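Local coordinates for protein polyporopepsin (Irpex lacteus, PDB 1WKR) that cleaves proteins with broad specificity as a pepsin-like aspartic endopeptidase and clots milk, at residues Y46-T51 and T71-T76; L142-F147 and Y317-T322; T177-T182 and T323-G328. All coordinates share one frame; numbering follows the deposited sequence.

Contact 1. Residues Y46-T51 and T71-T76; sequences YVKTST and TEYTDT. With SO4 (sulfate ion), chain D.
In this pepsin-like fold, the loop 46-51 packs at the surface against strand 67-79. That strand pairs with strand 57-62 in the flap hairpin of this family. Asp75 binds the loop at two points. Its CB lies near Tyr46 OH. Asp75 OD2 receives Tyr46 OH at 2.6 Å on its anti lone pair. The two groups meet tip to tip, with ring and carboxylate planes 72° apart. Ser52 OG is a second partner of this hydroxyl. A water also donates to Asp75 OD2 and to Val47 O. Asp75 OD1 takes Thr51 OG1 at 2.7 Å, nearly along its C-O axis. Thr76 N also reaches Asp75 OD1, at 2.8 Å on its anti lone pair. So many donors around a buried carboxylate would probably favour its charged form. An alanine in place of Asp75 would remove both carboxylate oxygens, the acceptors of Tyr46 OH and Thr51 OG1, and would probably loosen the loop on the strand. Tyr46 has CG anti to the backbone N (chi1 -179°), which sends its ring across Tyr73. The stack is T-shaped, with planes at 64°. Tyr46 CE2 sits over the ring centre, 3.8 Å above the Tyr73 plane. Thr71 OG1 donates to a sulfate, probably from the crystallisation liquor, that Lys58 and Ser93 also bind. The extended Lys48 chain crosses Tyr73 at about a right angle, and Lys48 NZ donates to Tyr73 OH at 3.0 Å.

Contact 2. Residues L142-F147 and Y317-T322; sequences LLAVSF and YSVYDT
Strands 142-146 and 316-321 form the central antiparallel pair of the six-stranded interdomain sheet of pepsin-like proteases. The axes of segments 142-146 and 317-321 approach to 4.7 Å. Four backbone bonds join them. Leu143 and Tyr320 exchange one pair, and Val145 and Ser318 the other. The shorter bond of the first pair, Tyr320 N to Leu143 O at 2.8 Å, runs nearly along the C=O axis.

Tight packing lies on both faces of the sheet. On one, Leu142 CD1 touches Val319 CG1 at 3.7 Å, and the two side chains cross obliquely. Leu142 has CG anti to the backbone N (chi1 173°), and its CD1 also leans on the carboxylate carbon of Asp321, which is salt-bridged to Arg326. Ala144 CB presses on Tyr317 OH at 3.2 Å, and the ring edge runs past Ser146 CB. On the other face, Val145 CG2 meets Tyr320 CE1 at 3.7 Å. The Tyr320 ring turns its edge to Leu143 O, while Trp189 meets it edge-to-face. The Tyr320 side chain is about 7 Å from that of the catalytic Asp212.

Two hydrated spots contrast with this packing. The Tyr317 hydroxyl bonds Asp166 N and a water, which gives a weak bond to Ala144 O. On the Val145 face, buried hydroxyls and a second water make a directed chain. Tyr320 OH donates to Ser318 OG at 2.8 Å. Ser318 OG donates to the water at 2.7 Å, and the water donates to Val145 O.

Contact 3. Residues T177-T182 and T323-G328; sequences TPITST and TNKRLG. With SO4 (sulfate ion), chain C.
Ile179 packs over the Lys325 carbonyl and the tip of its curled chain where strand 175-178 meets the start of strand 326-331. This antiparallel pair is at the edge of the interdomain sheet on the C-terminal domain's side. Ile179 has CG1 beside its backbone N (chi1 -62°). That turns the branch onto the opposite backbone, with Ile179 CG1 3.5 Å from Lys325 O. Ile179 CD1 reaches Arg326 C at 3.9 Å and the CB of Leu327. The Lys325 chain bends at every torsion beyond CG and curls back, so that Lys325 CE rests 4.2 Å from Ile179 CG1. Trp189 touches both Ile179 and Leu327 and helps to cover this patch.

Thr177 and Leu327 point to the same face of the sheet, where Ile191 touches both. Thr177 has OG1 anti to the backbone N (chi1 -171°). Thr177 CG2 takes the crowded position and lies 3.7 Å from Leu327 O. Thr177 OG1 points to a sulfate ion, probably from the crystallisation liquor, and donates to its O1 at 2.7 Å. Arg326 CB passes close to Thr177 O, but the extended chain leads away to a salt bridge with Asp321 and a cation-pi contact with Tyr176.

Thr177 and Leu327 bond each other both ways through the backbone. Ile179 N gives a third bond to Lys325 O at 3.0 Å, with the donor 38° above the carbonyl plane. Lys325 and Arg326 form a G1 beta bulge opposite Asp321, and Lys325 has the positive phi this requires. Past the edge, Thr180 OG1 accepts Thr182 N in an ST turn.

Main-chain bonds thus fix the register, and Ile179 and Leu327 add a small apolar contact. The charged and hydroxyl ends find partners outside the two segments, so the cross-strand pairing depends on no side-chain polar bond.

Overall arrangement
Contact 2 is core, contact 3 is partly buried, and contact 1 lies at the surface. Contacts 2 and 3 share the interdomain sheet. Their strands 316-321 and 326-331 are consecutive neighbours, and their segments alternate along the chain. They touch through a probable hydrogen bond, Val319 N to Gly328 O, and packing of Tyr320 on Leu327. Contact 1 stands apart, its nearest atoms about 17 Å from contact 2 and about 21 Å from contact 3. The chemistry follows the place. The sheet contacts rely on backbone bonds with apolar filling. The 46-51 loop is held instead by side-chain bonds, one carboxylate and an aromatic stack.

Contact 1. Residues Y46-T51 and T71-T76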
loop_
_atom_site.group_PDB
_atom_site.type_symbol
_atom_site.label_atom_id
_atom_site.label_comp_id
_atom_site.label_asym_id
_atom_site.label_seq_id
_atom_site.Cartn_x
_atom_site.Cartn_y
_atom_site.Cartn_z
ATOM N N TYR A 46 -5.858 -17.265 16.328
ATOM C CA TYR A 46 -5.288 -18.240 15.372
ATOM C C TYR A 46 -5.910 -19.619 15.636
ATOM O O TYR A 46 -5.720 -20.194 16.708
ATOM C CB TYR A 46 -3.797 -18.322 15.553
ATOM C CG TYR A 46 -3.041 -19.260 14.645
ATOM C CD1 TYR A 46 -3.431 -19.489 13.329
ATOM C CD2 TYR A 46 -1.883 -19.884 15.110
ATOM C CE1 TYR A 46 -2.703 -20.340 12.505
ATOM C CE2 TYR A 46 -1.159 -20.719 14.289
ATOM C CZ TYR A 46 -1.564 -20.919 13.033
ATOM O OH TYR A 46 -0.752 -21.752 12.232
ATOM N N VAL A 47 -6.593 -20.146 14.645
ATOM C CA VAL A 47 -7.209 -21.511 14.741
ATOM C C VAL A 47 -6.200 -22.492 14.224
ATOM O O VAL A 47 -5.842 -22.496 12.989
ATOM C CB VAL A 47 -8.461 -21.532 13.961
ATOM C CG1 VAL A 47 -9.072 -22.962 14.066
ATOM C CG2 VAL A 47 -9.463 -20.489 14.561
ATOM N N LYS A 48 -5.648 -23.344 15.066
ATOM C CA LYS A 48 -4.581 -24.277 14.734
ATOM C C LYS A 48 -5.176 -25.572 14.240
ATOM O O LYS A 48 -5.985 -26.258 14.918
ATOM C CB LYS A 48 -3.725 -24.542 15.967
ATOM C CG LYS A 48 -2.957 -23.257 16.321
ATOM C CD LYS A 48 -2.007 -23.554 17.531
ATOM C CE LYS A 48 -1.219 -22.281 17.918
ATOM N NZ LYS A 48 -0.323 -22.601 19.083
ATOM N N THR A 49 -4.824 -25.977 13.027
ATOM C CA THR A 49 -5.265 -27.205 12.416
ATOM C C THR A 49 -4.062 -28.026 12.112
ATOM O O THR A 49 -2.927 -27.719 12.427
ATOM C CB THR A 49 -6.042 -26.920 11.108
ATOM O OG1 THR A 49 -5.121 -26.317 10.136
ATOM C CG2 THR A 49 -7.190 -25.972 11.338
ATOM N N SER A 50 -4.306 -29.181 11.386
ATOM C CA SER A 50 -3.209 -30.078 11.196
ATOM C C SER A 50 -2.084 -29.593 10.289
ATOM O O SER A 50 -0.971 -30.036 10.337
ATOM C CB SER A 50 -3.712 -31.398 10.520
ATOM O OG SER A 50 -4.192 -31.148 9.210
ATOM N N THR A 51 -2.378 -28.499 9.520
ATOM C CA THR A 51 -1.352 -27.931 8.642
ATOM C C THR A 51 -0.487 -26.846 9.405
ATOM O O THR A 51 0.470 -26.363 8.816
ATOM C CB THR A 51 -1.983 -27.269 7.443
ATOM O OG1 THR A 51 -3.040 -26.415 7.792
ATOM C CG2 THR A 51 -2.587 -28.361 6.451
ATOM N N THR A 71 4.809 -15.044 17.532
ATOM C CA THR A 71 5.545 -16.315 17.243
ATOM C C THR A 71 5.296 -16.644 15.754
ATOM O O THR A 71 4.192 -16.414 15.254
ATOM C CB THR A 71 4.932 -17.427 18.098
ATOM O OG1 THR A 71 5.340 -17.148 19.476
ATOM C CG2 THR A 71 5.438 -18.789 17.781
ATOM N N GLU A 72 6.353 -17.156 15.126
ATOM C CA GLU A 72 6.276 -17.557 13.702
ATOM C C GLU A 72 5.838 -18.988 13.577
ATOM O O GLU A 72 6.412 -19.891 14.291
ATOM C CB GLU A 72 7.597 -17.303 13.033
ATOM C CG GLU A 72 7.571 -17.302 11.510
ATOM C CD GLU A 72 6.917 -16.052 10.935
ATOM O OE1 GLU A 72 6.623 -15.066 11.610
ATOM O OE2 GLU A 72 6.732 -16.029 9.628
ATOM N N TYR A 73 4.959 -19.313 12.687
ATOM C CA TYR A 73 4.460 -20.659 12.348
ATOM C C TYR A 73 4.598 -20.870 10.879
ATOM O O TYR A 73 4.750 -19.920 10.118
ATOM C CB TYR A 73 2.994 -20.763 12.728
ATOM C CG TYR A 73 2.677 -20.749 14.189
ATOM C CD1 TYR A 73 2.607 -19.576 14.892
ATOM C CD2 TYR A 73 2.510 -21.959 14.904
ATOM C CE1 TYR A 73 2.313 -19.542 16.264
ATOM C CE2 TYR A 73 2.219 -21.934 16.300
ATOM C CZ TYR A 73 2.132 -20.721 16.902
ATOM O OH TYR A 73 1.876 -20.749 18.279
ATOM N N THR A 74 4.439 -22.122 10.398
ATOM C CA THR A 74 4.099 -22.379 9.018
ATOM C C THR A 74 2.687 -22.895 8.947
ATOM O O THR A 74 2.198 -23.589 9.892
ATOM C CB THR A 74 5.086 -23.214 8.281
ATOM O OG1 THR A 74 5.129 -24.534 8.924
ATOM C CG2 THR A 74 6.476 -22.683 8.278
ATOM N N ASP A 75 1.987 -22.646 7.870
ATOM C CA ASP A 75 0.620 -23.096 7.709
ATOM C C ASP A 75 0.214 -23.007 6.238
ATOM O O ASP A 75 0.968 -22.411 5.406
ATOM C CB ASP A 75 -0.341 -22.248 8.590
ATOM C CG ASP A 75 -1.514 -23.074 9.102
ATOM O OD1 ASP A 75 -2.021 -23.936 8.399
ATOM O OD2 ASP A 75 -2.038 -22.731 10.200
ATOM N N THR A 76 -0.903 -23.576 5.885
ATOM C CA THR A 76 -1.430 -23.503 4.510
ATOM C C THR A 76 -2.230 -22.236 4.408
ATOM O O THR A 76 -3.176 -21.997 5.178
ATOM C CB THR A 76 -2.291 -24.714 4.223
ATOM O OG1 THR A 76 -1.404 -25.847 4.196
ATOM C CG2 THR A 76 -2.949 -24.639 2.848
HETATM S S SO4 D . 4.370 -15.231 22.193
HETATM O O1 SO4 D . 3.275 -16.238 22.927
HETATM O O2 SO4 D . 3.963 -15.252 20.751
HETATM O O3 SO4 D . 4.171 -13.937 22.738
HETATM O O4 SO4 D . 5.692 -15.696 22.336
HETATM O O HOH W 1 -4.199 -23.899 11.131
HETATM O O HOH W 2 1.080 -26.182 5.461
HETATM O O HOH W 3 3.076 -26.166 8.115
#

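Contact 2. Residues L142-F147 and Y317-T322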
loop_
_atom_site.group_PDB
_atom_site.type_symbol
_atom_site.label_atom_id
_atom_site.label_comp_id
_atom_site.label_asym_id
_atom_site.label_seq_id
_atom_site.Cartn_x
_atom_site.Cartn_y
_atom_site.Cartn_z
ATOM N N LEU A 142 5.260 -11.932 -9.647
ATOM C CA LEU A 142 4.661 -10.617 -9.834
ATOM C C LEU A 142 3.343 -10.569 -9.123
ATOM O O LEU A 142 2.604 -11.537 -9.076
ATOM C CB LEU A 142 4.545 -10.432 -11.334
ATOM C CG LEU A 142 3.815 -9.222 -11.925
ATOM C CD1 LEU A 142 4.393 -8.897 -13.298
ATOM C CD2 LEU A 142 2.285 -9.439 -11.916
ATOM N N LEU A 143 3.001 -9.345 -8.659
ATOM C CA LEU A 143 1.695 -9.017 -8.103
ATOM C C LEU A 143 1.231 -7.752 -8.774
ATOM O O LEU A 143 1.981 -6.800 -8.848
ATOM C CB LEU A 143 1.833 -8.783 -6.558
ATOM C CG LEU A 143 0.580 -8.139 -5.932
ATOM C CD1 LEU A 143 -0.646 -9.015 -5.975
ATOM C CD2 LEU A 143 0.902 -7.797 -4.471
ATOM N N ALA A 144 -0.026 -7.674 -9.205
ATOM C CA ALA A 144 -0.609 -6.453 -9.778
ATOM C C ALA A 144 -1.817 -6.086 -8.983
ATOM O O ALA A 144 -2.677 -6.950 -8.634
ATOM C CB ALA A 144 -0.953 -6.690 -11.232
ATOM N N VAL A 145 -1.977 -4.802 -8.629
ATOM C CA VAL A 145 -2.991 -4.335 -7.688
ATOM C C VAL A 145 -3.861 -3.298 -8.352
ATOM O O VAL A 145 -3.382 -2.272 -8.865
ATOM C CB VAL A 145 -2.296 -3.721 -6.451
ATOM C CG1 VAL A 145 -3.344 -3.102 -5.528
ATOM C CG2 VAL A 145 -1.475 -4.739 -5.731
ATOM N N SER A 146 -5.182 -3.532 -8.259
ATOM C CA SER A 146 -6.217 -2.584 -8.642
ATOM C C SER A 146 -6.920 -2.044 -7.427
ATOM O O SER A 146 -7.587 -2.825 -6.686
ATOM C CB SER A 146 -7.201 -3.249 -9.573
ATOM O OG SER A 146 -8.328 -2.402 -9.822
ATOM N N PHE A 147 -6.800 -0.744 -7.180
ATOM C CA PHE A 147 -7.647 0.006 -6.241
ATOM C C PHE A 147 -8.504 0.962 -7.033
ATOM O O PHE A 147 -8.213 1.279 -8.187
ATOM C CB PHE A 147 -6.791 0.769 -5.222
ATOM C CG PHE A 147 -6.003 -0.061 -4.219
ATOM C CD1 PHE A 147 -6.166 -1.396 -4.066
ATOM C CD2 PHE A 147 -5.150 0.604 -3.365
ATOM C CE1 PHE A 147 -5.480 -2.105 -3.066
ATOM C CE2 PHE A 147 -4.427 -0.075 -2.365
ATOM C CZ PHE A 147 -4.620 -1.436 -2.228
ATOM N N TYR A 317 -3.223 1.928 -11.662
ATOM C CA TYR A 317 -2.976 0.481 -11.548
ATOM C C TYR A 317 -1.480 0.274 -11.286
ATOM O O TYR A 317 -0.657 0.971 -11.914
ATOM C CB TYR A 317 -3.358 -0.199 -12.866
ATOM C CG TYR A 317 -3.331 -1.707 -12.838
ATOM C CD1 TYR A 317 -4.199 -2.422 -12.008
ATOM C CD2 TYR A 317 -2.497 -2.441 -13.679
ATOM C CE1 TYR A 317 -4.245 -3.813 -12.004
ATOM C CE2 TYR A 317 -2.583 -3.832 -13.712
ATOM C CZ TYR A 317 -3.425 -4.480 -12.893
ATOM O OH TYR A 317 -3.512 -5.891 -12.928
ATOM N N SER A 318 -1.120 -0.654 -10.421
ATOM C CA SER A 318 0.332 -0.828 -10.062
ATOM C C SER A 318 0.724 -2.266 -10.171
ATOM O O SER A 318 -0.011 -3.194 -9.872
ATOM C CB SER A 318 0.582 -0.242 -8.674
ATOM O OG SER A 318 -0.251 -0.787 -7.654
ATOM N N VAL A 319 1.976 -2.445 -10.628
ATOM C CA VAL A 319 2.556 -3.765 -10.898
ATOM C C VAL A 319 3.882 -3.877 -10.117
ATOM O O VAL A 319 4.777 -3.102 -10.324
ATOM C CB VAL A 319 2.778 -4.002 -12.391
ATOM C CG1 VAL A 319 3.318 -5.433 -12.602
ATOM C CG2 VAL A 319 1.471 -3.768 -13.196
ATOM N N TYR A 320 3.949 -4.902 -9.271
ATOM C CA TYR A 320 5.064 -5.115 -8.352
ATOM C C TYR A 320 5.782 -6.380 -8.894
ATOM O O TYR A 320 5.351 -7.498 -8.655
ATOM C CB TYR A 320 4.573 -5.316 -6.932
ATOM C CG TYR A 320 3.742 -4.130 -6.466
ATOM C CD1 TYR A 320 2.400 -4.066 -6.741
ATOM C CD2 TYR A 320 4.340 -3.053 -5.831
ATOM C CE1 TYR A 320 1.630 -2.949 -6.441
ATOM C CE2 TYR A 320 3.553 -1.903 -5.478
ATOM C CZ TYR A 320 2.235 -1.909 -5.811
ATOM O OH TYR A 320 1.463 -0.776 -5.495
ATOM N N ASP A 321 6.791 -6.152 -9.735
ATOM C CA ASP A 321 7.412 -7.253 -10.500
ATOM C C ASP A 321 8.720 -7.676 -9.839
ATOM O O ASP A 321 9.733 -6.998 -9.965
ATOM C CB ASP A 321 7.615 -6.719 -11.933
ATOM C CG ASP A 321 8.147 -7.766 -12.886
ATOM O OD1 ASP A 321 8.622 -8.833 -12.442
ATOM O OD2 ASP A 321 8.103 -7.533 -14.119
ATOM N N THR A 322 8.645 -8.757 -9.093
ATOM C CA THR A 322 9.863 -9.292 -8.433
ATOM C C THR A 322 10.844 -9.905 -9.408
ATOM O O THR A 322 12.027 -9.641 -9.341
ATOM C CB THR A 322 9.484 -10.341 -7.360
ATOM O OG1 THR A 322 8.734 -9.637 -6.321
ATOM C CG2 THR A 322 10.759 -10.975 -6.728
HETATM O O HOH W 4 -4.788 -6.872 -10.802
HETATM O O HOH W 5 -2.786 0.175 -7.628
#

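Contact 3. Residues T177-T182 and T323-G328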
loop_
_atom_site.group_PDB
_atom_site.type_symbol
_atom_site.label_atom_id
_atom_site.label_comp_id
_atom_site.label_asym_id
_atom_site.label_seq_id
_atom_site.Cartn_x
_atom_site.Cartn_y
_atom_site.Cartn_z
ATOM N N THR A 177 9.552 1.169 -14.377
ATOM C CA THR A 177 10.775 1.827 -13.911
ATOM C C THR A 177 11.476 0.834 -13.005
ATOM O O THR A 177 10.859 0.061 -12.288
ATOM C CB THR A 177 10.424 3.157 -13.199
ATOM O OG1 THR A 177 11.616 3.881 -12.937
ATOM C CG2 THR A 177 9.706 2.963 -11.889
ATOM N N PRO A 178 12.833 0.785 -13.063
ATOM C CA PRO A 178 13.545 -0.153 -12.194
ATOM C C PRO A 178 13.411 0.196 -10.740
ATOM O O PRO A 178 13.290 1.391 -10.416
ATOM C CB PRO A 178 15.019 -0.047 -12.630
ATOM C CG PRO A 178 14.998 0.674 -13.963
ATOM C CD PRO A 178 13.779 1.605 -13.883
ATOM N N ILE A 179 13.494 -0.787 -9.839
ATOM C CA ILE A 179 13.599 -0.439 -8.457
ATOM C C ILE A 179 14.804 0.456 -8.261
ATOM O O ILE A 179 15.897 0.191 -8.798
ATOM C CB ILE A 179 13.661 -1.702 -7.547
ATOM C CG1 ILE A 179 12.384 -2.483 -7.693
ATOM C CG2 ILE A 179 13.900 -1.273 -6.080
ATOM C CD1 ILE A 179 11.048 -1.739 -7.662
ATOM N N THR A 180 14.665 1.530 -7.501
ATOM C CA THR A 180 15.745 2.515 -7.317
ATOM C C THR A 180 16.956 1.852 -6.641
ATOM O O THR A 180 16.851 0.935 -5.840
ATOM C CB THR A 180 15.202 3.647 -6.416
ATOM O OG1 THR A 180 16.256 4.615 -6.277
ATOM C CG2 THR A 180 14.809 3.198 -5.044
ATOM N N SER A 181 18.094 2.419 -7.034
ATOM C CA SER A 181 19.369 2.022 -6.410
ATOM C C SER A 181 19.591 2.729 -5.101
ATOM O O SER A 181 20.533 2.365 -4.348
ATOM C CB SER A 181 20.572 2.372 -7.331
ATOM O OG SER A 181 20.673 3.773 -7.459
ATOM N N THR A 182 18.808 3.722 -4.762
ATOM C CA THR A 182 19.002 4.556 -3.578
ATOM C C THR A 182 18.432 3.934 -2.369
ATOM O O THR A 182 17.219 3.508 -2.394
ATOM C CB THR A 182 18.384 5.938 -3.820
ATOM O OG1 THR A 182 19.153 6.579 -4.850
ATOM C CG2 THR A 182 18.407 6.767 -2.605
ATOM N N THR A 323 10.331 -10.673 -10.371
ATOM C CA THR A 323 11.227 -11.306 -11.354
ATOM C C THR A 323 12.128 -10.282 -12.009
ATOM O O THR A 323 13.355 -10.521 -12.185
ATOM C CB THR A 323 10.375 -12.032 -12.391
ATOM O OG1 THR A 323 9.832 -13.217 -11.800
ATOM C CG2 THR A 323 11.204 -12.466 -13.607
ATOM N N ASN A 324 11.596 -9.128 -12.429
ATOM C CA ASN A 324 12.350 -8.112 -13.152
ATOM C C ASN A 324 12.835 -6.974 -12.253
ATOM O O ASN A 324 13.490 -6.090 -12.754
ATOM C CB ASN A 324 11.504 -7.578 -14.338
ATOM C CG ASN A 324 11.273 -8.644 -15.377
ATOM O OD1 ASN A 324 12.283 -9.258 -15.812
ATOM N ND2 ASN A 324 10.071 -8.925 -15.721
ATOM N N LYS A 325 12.515 -7.014 -10.968
ATOM C CA LYS A 325 12.872 -5.937 -10.051
ATOM C C LYS A 325 12.522 -4.554 -10.604
ATOM O O LYS A 325 13.336 -3.666 -10.812
ATOM C CB LYS A 325 14.368 -5.958 -9.631
ATOM C CG LYS A 325 14.746 -7.211 -8.791
ATOM C CD LYS A 325 14.082 -7.234 -7.463
ATOM C CE LYS A 325 14.337 -5.990 -6.560
ATOM N NZ LYS A 325 15.860 -5.875 -6.226
ATOM N N ARG A 326 11.206 -4.401 -10.871
ATOM C CA ARG A 326 10.693 -3.171 -11.471
ATOM C C ARG A 326 9.279 -2.953 -10.952
ATOM O O ARG A 326 8.602 -3.863 -10.461
ATOM C CB ARG A 326 10.773 -3.226 -13.020
ATOM C CG ARG A 326 9.840 -4.244 -13.619
ATOM C CD ARG A 326 9.952 -4.334 -15.130
ATOM N NE ARG A 326 9.003 -5.272 -15.708
ATOM C CZ ARG A 326 8.645 -5.310 -16.974
ATOM N NH1 ARG A 326 9.202 -4.516 -17.866
ATOM N NH2 ARG A 326 7.682 -6.183 -17.358
ATOM N N LEU A 327 8.807 -1.709 -11.157
ATOM C CA LEU A 327 7.451 -1.323 -10.782
ATOM C C LEU A 327 6.793 -0.698 -11.983
ATOM O O LEU A 327 7.388 0.125 -12.673
ATOM C CB LEU A 327 7.543 -0.319 -9.603
ATOM C CG LEU A 327 6.143 0.092 -9.121
ATOM C CD1 LEU A 327 6.025 -0.024 -7.592
ATOM C CD2 LEU A 327 5.628 1.364 -9.694
ATOM N N GLY A 328 5.560 -1.142 -12.246
ATOM C CA GLY A 328 4.772 -0.580 -13.337
ATOM C C GLY A 328 3.575 0.209 -12.857
ATOM O O GLY A 328 2.988 -0.068 -11.792
HETATM S S SO4 C . 13.563 6.141 -15.101
HETATM O O1 SO4 C . 12.825 4.895 -15.128
HETATM O O2 SO4 C . 14.928 5.877 -15.737
HETATM O O3 SO4 C . 12.971 7.259 -15.871
HETATM O O4 SO4 C . 13.748 6.614 -13.696
#